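Glycerol-3-phosphate dehydrogenase [NAD(+)] (Dunaliella salina, PDB 6IUY) probably interconverts sn-glycerol 3-phosphate and dihydroxyacetone phosphate with NAD as cofactor, and carries a second, haloacid dehalogenase-like domain, allowing direct conversion of dihydroxyacetone phosphate to glycerol. Local coordinates at residues Gln277-Ala282 and Gln438-Arg443. Numbering follows the deposited sequence.
Sequences QSTAEA and QQLFQR
The backbones of Ser278 and Leu440 come closest, CA to CA 5.6 Å, where the last turns of helix 266-282 lie against the end of helix 431-441. Gln442 is the first residue to depart from helical geometry there, and the chain then turns so that Arg443 can reach back to the first helix. Ser278 illustrates how a small hydroxyl can serve a helix end: its OG donates to Leu440 O at 2.6 Å, arriving from above the carbonyl plane, and accepts from Arg443 NH1 at 2.9 Å. With OG anti to its own carbonyl carbon (chi1 -66°), this buried hydroxyl is placed between the two partners.

Helix 266-282 follows the first strand and a turn consistent with the GxGxxA motif of Rossmann-type NAD-binding domains, so the contact joins the far end of that helix to the chain entering strand 446-451. Bends at chi2 and chi3 fold Arg443 over Gln277, whose CB lies 3.5 Å above the guanidinium plane, displaced toward its rim. Glu281, extended beyond CG, forms an end-on, two-nitrogen salt bridge: Arg443 NH1 to Glu281 OE1 is 2.8 Å, and Arg443 NH2 to Glu281 OE2 is 3.0 Å. Both oxygens lie in the guanidinium plane, although the carboxylate is turned 46° from it. Gln277 OE1 is hydrogen-bonded to Tyr445 OH and takes a weak bond from Arg443 NE. On the apolar flank, Thr279 CG2 touches Leu440 CD1 at 3.7 Å, beside Phe290.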
loop_
_atom_site.group_PDB
_atom_site.type_symbol
_atom_site.label_atom_id
_atom_site.label_comp_id
_atom_site.label_asym_id
_atom_site.label_seq_id
_atom_site.Cartn_x
_atom_site.Cartn_y
_atom_site.Cartn_z
ATOM N N GLN A 277 -31.171 -1.150 -4.449
ATOM C CA GLN A 277 -31.128 -1.244 -5.920
ATOM C C GLN A 277 -30.804 -2.655 -6.383
ATOM O O GLN A 277 -31.373 -3.118 -7.367
ATOM C CB GLN A 277 -30.104 -0.278 -6.525
ATOM C CG GLN A 277 -30.495 1.176 -6.396
ATOM C CD GLN A 277 -29.400 2.117 -6.822
ATOM O OE1 GLN A 277 -28.212 1.749 -6.873
ATOM N NE2 GLN A 277 -29.790 3.355 -7.129
ATOM N N SER A 278 -29.887 -3.323 -5.680
ATOM C CA SER A 278 -29.509 -4.695 -5.999
ATOM C C SER A 278 -30.665 -5.709 -5.830
ATOM O O SER A 278 -30.888 -6.548 -6.706
ATOM C CB SER A 278 -28.321 -5.116 -5.140
ATOM O OG SER A 278 -27.165 -4.353 -5.485
ATOM N N THR A 279 -31.379 -5.646 -4.707
ATOM C CA THR A 279 -32.486 -6.565 -4.471
ATOM C C THR A 279 -33.627 -6.314 -5.439
ATOM O O THR A 279 -34.299 -7.253 -5.891
ATOM C CB THR A 279 -33.023 -6.461 -3.056
ATOM O OG1 THR A 279 -33.575 -5.156 -2.853
ATOM C CG2 THR A 279 -31.911 -6.686 -2.095
ATOM N N ALA A 280 -33.850 -5.050 -5.773
ATOM C CA ALA A 280 -34.874 -4.764 -6.756
ATOM C C ALA A 280 -34.502 -5.415 -8.095
ATOM O O ALA A 280 -35.376 -5.864 -8.831
ATOM C CB ALA A 280 -35.072 -3.274 -6.912
ATOM N N GLU A 281 -33.210 -5.466 -8.404
ATOM C CA GLU A 281 -32.742 -6.109 -9.631
ATOM C C GLU A 281 -32.907 -7.620 -9.520
ATOM O O GLU A 281 -33.444 -8.249 -10.423
ATOM C CB GLU A 281 -31.280 -5.741 -9.928
ATOM C CG GLU A 281 -31.112 -4.433 -10.698
ATOM C CD GLU A 281 -29.685 -3.844 -10.625
ATOM O OE1 GLU A 281 -28.812 -4.383 -9.891
ATOM O OE2 GLU A 281 -29.439 -2.821 -11.307
ATOM N N ALA A 282 -32.485 -8.193 -8.394
ATOM C CA ALA A 282 -32.534 -9.639 -8.210
ATOM C C ALA A 282 -33.968 -10.185 -8.235
ATOM O O ALA A 282 -34.195 -11.323 -8.658
ATOM C CB ALA A 282 -31.842 -10.041 -6.896
ATOM N N GLN A 438 -21.114 -9.280 -2.183
ATOM C CA GLN A 438 -20.716 -8.570 -3.388
ATOM C C GLN A 438 -21.904 -8.340 -4.288
ATOM O O GLN A 438 -22.060 -7.247 -4.854
ATOM C CB GLN A 438 -19.626 -9.318 -4.156
ATOM C CG GLN A 438 -19.191 -8.583 -5.426
ATOM C CD GLN A 438 -18.014 -9.262 -6.129
ATOM O OE1 GLN A 438 -17.771 -10.457 -5.954
ATOM N NE2 GLN A 438 -17.288 -8.498 -6.926
ATOM N N GLN A 439 -22.744 -9.364 -4.437
ATOM C CA GLN A 439 -23.958 -9.229 -5.238
ATOM C C GLN A 439 -24.873 -8.173 -4.608
ATOM O O GLN A 439 -25.507 -7.412 -5.311
ATOM C CB GLN A 439 -24.690 -10.579 -5.383
ATOM C CG GLN A 439 -26.035 -10.487 -6.138
ATOM C CD GLN A 439 -26.671 -11.863 -6.430
ATOM O OE1 GLN A 439 -26.111 -12.913 -6.086
ATOM N NE2 GLN A 439 -27.843 -11.852 -7.067
ATOM N N LEU A 440 -24.904 -8.100 -3.282
ATOM C CA LEU A 440 -25.775 -7.132 -2.613
ATOM C C LEU A 440 -25.301 -5.671 -2.793
ATOM O O LEU A 440 -26.087 -4.794 -3.181
ATOM C CB LEU A 440 -25.876 -7.478 -1.131
ATOM C CG LEU A 440 -27.032 -6.895 -0.325
ATOM C CD1 LEU A 440 -28.364 -7.208 -1.000
ATOM C CD2 LEU A 440 -26.982 -7.444 1.097
ATOM N N PHE A 441 -24.015 -5.424 -2.546
ATOM C CA PHE A 441 -23.470 -4.064 -2.521
ATOM C C PHE A 441 -22.921 -3.508 -3.844
ATOM O O PHE A 441 -22.944 -2.296 -4.062
ATOM C CB PHE A 441 -22.350 -3.980 -1.485
ATOM C CG PHE A 441 -22.832 -3.852 -0.070
ATOM C CD1 PHE A 441 -23.137 -2.605 0.461
ATOM C CD2 PHE A 441 -22.945 -4.972 0.746
ATOM C CE1 PHE A 441 -23.555 -2.476 1.768
ATOM C CE2 PHE A 441 -23.369 -4.854 2.061
ATOM C CZ PHE A 441 -23.676 -3.607 2.574
ATOM N N GLN A 442 -22.396 -4.352 -4.722
ATOM C CA GLN A 442 -21.791 -3.813 -5.943
ATOM C C GLN A 442 -22.811 -3.200 -6.899
ATOM O O GLN A 442 -23.763 -3.867 -7.337
ATOM C CB GLN A 442 -20.996 -4.889 -6.685
ATOM C CG GLN A 442 -20.289 -4.381 -7.938
ATOM C CD GLN A 442 -19.158 -5.304 -8.359
ATOM O OE1 GLN A 442 -18.089 -5.327 -7.741
ATOM N NE2 GLN A 442 -19.403 -6.097 -9.396
ATOM N N ARG A 443 -22.584 -1.932 -7.238
ATOM C CA ARG A 443 -23.391 -1.204 -8.213
ATOM C C ARG A 443 -22.488 -0.760 -9.371
ATOM O O ARG A 443 -21.276 -0.916 -9.301
ATOM C CB ARG A 443 -24.069 0.003 -7.551
ATOM C CG ARG A 443 -24.672 -0.287 -6.170
ATOM C CD ARG A 443 -25.858 -1.193 -6.315
ATOM N NE ARG A 443 -26.620 -0.813 -7.497
ATOM C CZ ARG A 443 -27.239 -1.672 -8.307
ATOM N NH1 ARG A 443 -27.183 -2.981 -8.062
ATOM N NH2 ARG A 443 -27.902 -1.215 -9.364
#